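Local coordinates for protein helix-turn-helix transcriptional regulator (Pseudomonas aeruginosa, PDB 5XHX) that probably binds DNA as a LuxR-type transcriptional regulator, this chain being its N-terminal ligand-binding domain without the helix-turn-helix part, at residues P41-D52 / E138-S149. Sequence-based numbering, arbitrary orientation.
Sequences PVDNWAALIFSD and ERTLCLSLGSES
Glu-138 reaches across one end of an antiparallel strand pair to take the backbone N of Asp-52 on OE1 at 2.6 Å, using the lone pair turned away from its other oxygen. The carboxylate gets over to Asp-52 because the Glu-138 chain stays extended, with CG swung opposite the backbone N (chi1 -175°). The two acids sit close, and Arg-92 probably offsets their charge, as it forms a salt bridge with Asp-52 OD1 and donates to Glu-138 O.

Between the strands, hydrogen-bonded pairs alternate with non-hydrogen-bonded ones from Asn-44/Gly-146 to Phe-50/Thr-140. Cys-142, paired with Leu-48, brings SG obliquely to the Phe-50 ring, 3.6 Å from CD2, a sulfur-aromatic contact; Leu-48 CG lies over one ring face, toward its rim. On the other face of the sheet, Ile-49 rests CG1 on Leu-141 CD1 (3.9 Å), while CG2 meets Arg-139 CB.

At the far end, in a classic beta bulge, Gly-146 O accepts from Asp-43 N in the carbonyl plane at 2.8 Å and, from above it and at longer range, from Asn-44 N. Asp-43 OD2 then receives Glu-148 N at 2.7 Å, and a water links it to Ser-149 OG.

Strand 140-147 is the middle one of the five-stranded antiparallel sheet; 44-50 separates it from 56-60, and 127-134 lies along its other side. Helix 28-36 packs on the Trp-45, Ala-47 and Leu-143 face, and helix 86-92 covers Phe-50 and Thr-140 on the other.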
loop_
_atom_site.group_PDB
_atom_site.type_symbol
_atom_site.label_atom_id
_atom_site.label_comp_id
_atom_site.label_asym_id
_atom_site.label_seq_id
_atom_site.Cartn_x
_atom_site.Cartn_y
_atom_site.Cartn_z
ATOM N N PRO A 41 18.686 -6.300 -12.123
ATOM C CA PRO A 41 19.308 -5.187 -12.876
ATOM C C PRO A 41 18.307 -4.406 -13.720
ATOM O O PRO A 41 18.300 -4.447 -14.954
ATOM C CB PRO A 41 20.346 -5.916 -13.731
ATOM C CG PRO A 41 19.712 -7.230 -14.008
ATOM C CD PRO A 41 19.018 -7.609 -12.719
ATOM N N VAL A 42 17.452 -3.647 -13.044
ATOM C CA VAL A 42 16.517 -2.747 -13.713
ATOM C C VAL A 42 17.286 -1.502 -14.154
ATOM O O VAL A 42 17.711 -0.698 -13.325
ATOM C CB VAL A 42 15.348 -2.378 -12.795
ATOM C CG1 VAL A 42 14.439 -1.353 -13.479
ATOM C CG2 VAL A 42 14.581 -3.643 -12.361
ATOM N N ASP A 43 17.457 -1.334 -15.464
ATOM C CA ASP A 43 18.164 -0.177 -15.997
ATOM C C ASP A 43 17.238 0.880 -16.572
ATOM O O ASP A 43 17.660 2.026 -16.736
ATOM C CB ASP A 43 19.145 -0.611 -17.086
ATOM C CG ASP A 43 20.222 -1.526 -16.556
ATOM O OD1 ASP A 43 20.695 -1.273 -15.433
ATOM O OD2 ASP A 43 20.573 -2.501 -17.250
ATOM N N ASN A 44 16.005 0.518 -16.905
ATOM C CA ASN A 44 15.023 1.472 -17.395
ATOM C C ASN A 44 13.653 0.943 -16.990
ATOM O O ASN A 44 13.510 -0.211 -16.575
ATOM C CB ASN A 44 15.149 1.668 -18.918
ATOM C CG ASN A 44 14.769 3.087 -19.374
ATOM O OD1 ASN A 44 13.854 3.712 -18.822
ATOM N ND2 ASN A 44 15.473 3.597 -20.400
ATOM N N TRP A 45 12.644 1.802 -17.091
ATOM C CA TRP A 45 11.301 1.391 -16.705
ATOM C C TRP A 45 10.305 2.349 -17.324
ATOM O O TRP A 45 10.641 3.487 -17.669
ATOM C CB TRP A 45 11.140 1.343 -15.181
ATOM C CG TRP A 45 11.536 2.613 -14.508
ATOM C CD1 TRP A 45 12.763 2.923 -13.985
ATOM C CD2 TRP A 45 10.709 3.756 -14.298
ATOM N NE1 TRP A 45 12.740 4.200 -13.465
ATOM C CE2 TRP A 45 11.495 4.731 -13.652
ATOM C CE3 TRP A 45 9.380 4.057 -14.608
ATOM C CZ2 TRP A 45 10.992 5.973 -13.294
ATOM C CZ3 TRP A 45 8.887 5.298 -14.267
ATOM C CH2 TRP A 45 9.690 6.238 -13.613
ATOM N N ALA A 46 9.072 1.866 -17.467
ATOM C CA ALA A 46 7.966 2.695 -17.911
ATOM C C ALA A 46 6.684 2.139 -17.305
ATOM O O ALA A 46 6.548 0.927 -17.132
ATOM C CB ALA A 46 7.878 2.731 -19.441
ATOM N N ALA A 47 5.760 3.029 -16.955
ATOM C CA ALA A 47 4.410 2.636 -16.576
ATOM C C ALA A 47 3.429 3.196 -17.599
ATOM O O ALA A 47 3.488 4.384 -17.933
ATOM C CB ALA A 47 4.058 3.127 -15.166
ATOM N N LEU A 48 2.526 2.350 -18.086
ATOM C CA LEU A 48 1.643 2.752 -19.175
ATOM C C LEU A 48 0.379 1.904 -19.152
ATOM O O LEU A 48 0.342 0.819 -18.567
ATOM C CB LEU A 48 2.355 2.647 -20.545
ATOM C CG LEU A 48 2.826 1.313 -21.152
ATOM C CD1 LEU A 48 3.408 1.531 -22.582
ATOM C CD2 LEU A 48 3.889 0.603 -20.275
ATOM N N ILE A 49 -0.657 2.405 -19.822
ATOM C CA ILE A 49 -1.909 1.678 -19.975
ATOM C C ILE A 49 -2.116 1.388 -21.454
ATOM O O ILE A 49 -2.191 2.315 -22.272
ATOM C CB ILE A 49 -3.093 2.455 -19.383
ATOM C CG1 ILE A 49 -2.855 2.701 -17.879
ATOM C CG2 ILE A 49 -4.395 1.708 -19.635
ATOM C CD1 ILE A 49 -3.900 3.655 -17.229
ATOM N N PHE A 50 -2.164 0.101 -21.796
ATOM C CA PHE A 50 -2.543 -0.348 -23.124
ATOM C C PHE A 50 -4.065 -0.468 -23.209
ATOM O O PHE A 50 -4.751 -0.704 -22.205
ATOM C CB PHE A 50 -1.913 -1.708 -23.441
ATOM C CG PHE A 50 -0.416 -1.687 -23.608
ATOM C CD1 PHE A 50 0.205 -0.739 -24.403
ATOM C CD2 PHE A 50 0.372 -2.651 -22.982
ATOM C CE1 PHE A 50 1.595 -0.753 -24.580
ATOM C CE2 PHE A 50 1.758 -2.671 -23.143
ATOM C CZ PHE A 50 2.378 -1.734 -23.949
ATOM N N SER A 51 -4.587 -0.325 -24.422
ATOM C CA SER A 51 -6.020 -0.420 -24.665
ATOM C C SER A 51 -6.230 -0.641 -26.157
ATOM O O SER A 51 -5.287 -0.953 -26.892
ATOM C CB SER A 51 -6.746 0.836 -24.177
ATOM O OG SER A 51 -6.505 1.928 -25.057
ATOM N N ASP A 52 -7.471 -0.467 -26.610
ATOM C CA ASP A 52 -7.752 -0.511 -28.040
ATOM C C ASP A 52 -7.458 0.815 -28.736
ATOM O O ASP A 52 -7.628 0.900 -29.953
ATOM C CB ASP A 52 -9.204 -0.930 -28.293
ATOM C CG ASP A 52 -9.463 -2.388 -27.955
ATOM O OD1 ASP A 52 -8.495 -3.182 -27.852
ATOM O OD2 ASP A 52 -10.643 -2.747 -27.789
ATOM N N GLU A 138 -11.076 -3.645 -21.398
ATOM C CA GLU A 138 -10.244 -3.158 -22.495
ATOM C C GLU A 138 -8.857 -2.688 -22.080
ATOM O O GLU A 138 -7.930 -2.776 -22.888
ATOM C CB GLU A 138 -10.940 -2.004 -23.233
ATOM C CG GLU A 138 -10.179 -1.529 -24.487
ATOM C CD GLU A 138 -10.481 -0.087 -24.843
ATOM O OE1 GLU A 138 -9.672 0.543 -25.569
ATOM O OE2 GLU A 138 -11.528 0.425 -24.386
ATOM N N ARG A 139 -8.682 -2.182 -20.868
ATOM C CA ARG A 139 -7.442 -1.520 -20.502
ATOM C C ARG A 139 -6.565 -2.445 -19.663
ATOM O O ARG A 139 -7.063 -3.290 -18.912
ATOM C CB ARG A 139 -7.739 -0.220 -19.759
ATOM C CG ARG A 139 -8.444 0.818 -20.643
ATOM C CD ARG A 139 -8.705 2.087 -19.859
ATOM N NE ARG A 139 -9.477 1.764 -18.673
ATOM C CZ ARG A 139 -9.318 2.345 -17.489
ATOM N NH1 ARG A 139 -8.398 3.291 -17.322
ATOM N NH2 ARG A 139 -10.071 1.959 -16.468
ATOM N N THR A 140 -5.248 -2.302 -19.833
ATOM C CA THR A 140 -4.261 -3.086 -19.095
ATOM C C THR A 140 -3.190 -2.140 -18.578
ATOM O O THR A 140 -2.486 -1.501 -19.373
ATOM C CB THR A 140 -3.617 -4.169 -19.965
ATOM O OG1 THR A 140 -4.628 -4.924 -20.638
ATOM C CG2 THR A 140 -2.776 -5.129 -19.100
ATOM N N LEU A 141 -3.066 -2.045 -17.256
ATOM C CA LEU A 141 -1.990 -1.270 -16.648
ATOM C C LEU A 141 -0.711 -2.102 -16.618
ATOM O O LEU A 141 -0.711 -3.244 -16.149
ATOM C CB LEU A 141 -2.379 -0.828 -15.235
ATOM C CG LEU A 141 -1.301 -0.191 -14.353
ATOM C CD1 LEU A 141 -0.817 1.134 -14.954
ATOM C CD2 LEU A 141 -1.843 0.064 -12.949
ATOM N N CYS A 142 0.387 -1.532 -17.108
ATOM C CA CYS A 142 1.614 -2.304 -17.260
ATOM C C CYS A 142 2.788 -1.556 -16.661
ATOM O O CYS A 142 2.924 -0.339 -16.838
ATOM C CB CYS A 142 1.908 -2.603 -18.725
ATOM S SG CYS A 142 0.617 -3.555 -19.523
ATOM N N LEU A 143 3.634 -2.292 -15.959
ATOM C CA LEU A 143 4.895 -1.774 -15.466
ATOM C C LEU A 143 5.975 -2.553 -16.192
ATOM O O LEU A 143 6.148 -3.752 -15.957
ATOM C CB LEU A 143 5.031 -1.919 -13.946
ATOM C CG LEU A 143 6.455 -1.610 -13.458
ATOM C CD1 LEU A 143 6.842 -0.144 -13.764
ATOM C CD2 LEU A 143 6.579 -1.926 -11.974
ATOM N N SER A 144 6.678 -1.872 -17.090
ATOM C CA SER A 144 7.768 -2.477 -17.836
ATOM C C SER A 144 9.070 -2.202 -17.106
ATOM O O SER A 144 9.311 -1.075 -16.673
ATOM C CB SER A 144 7.834 -1.899 -19.258
ATOM O OG SER A 144 9.177 -1.939 -19.725
ATOM N N LEU A 145 9.893 -3.233 -16.951
ATOM C CA LEU A 145 11.219 -3.098 -16.363
ATOM C C LEU A 145 12.209 -3.615 -17.393
ATOM O O LEU A 145 12.140 -4.787 -17.785
ATOM C CB LEU A 145 11.344 -3.891 -15.056
ATOM C CG LEU A 145 10.278 -3.675 -13.980
ATOM C CD1 LEU A 145 10.473 -4.701 -12.853
ATOM C CD2 LEU A 145 10.322 -2.268 -13.432
ATOM N N GLY A 146 13.105 -2.747 -17.846
ATOM C CA GLY A 146 14.071 -3.143 -18.858
ATOM C C GLY A 146 15.464 -3.302 -18.285
ATOM O O GLY A 146 15.773 -2.718 -17.244
ATOM N N SER A 147 16.309 -4.100 -18.943
ATOM C CA SER A 147 17.695 -4.280 -18.532
ATOM C C SER A 147 18.596 -4.238 -19.757
ATOM O O SER A 147 18.223 -4.728 -20.827
ATOM C CB SER A 147 17.907 -5.610 -17.804
ATOM O OG SER A 147 19.219 -5.715 -17.259
ATOM N N GLU A 148 19.788 -3.659 -19.586
ATOM C CA GLU A 148 20.849 -3.818 -20.574
ATOM C C GLU A 148 21.512 -5.193 -20.500
ATOM O O GLU A 148 22.170 -5.599 -21.462
ATOM C CB GLU A 148 21.882 -2.692 -20.415
ATOM C CG GLU A 148 21.303 -1.316 -20.795
ATOM C CD GLU A 148 22.132 -0.127 -20.316
ATOM O OE1 GLU A 148 23.313 -0.309 -19.950
ATOM O OE2 GLU A 148 21.589 1.001 -20.302
ATOM N N SER A 149 21.322 -5.938 -19.411
ATOM C CA SER A 149 21.691 -7.348 -19.374
ATOM C C SER A 149 20.420 -8.209 -19.402
ATOM O O SER A 149 19.345 -7.735 -19.793
ATOM C CB SER A 149 22.588 -7.619 -18.156
ATOM O OG SER A 149 22.205 -6.835 -17.042
HETATM O O HOH W 1 22.382 -4.267 -16.517
#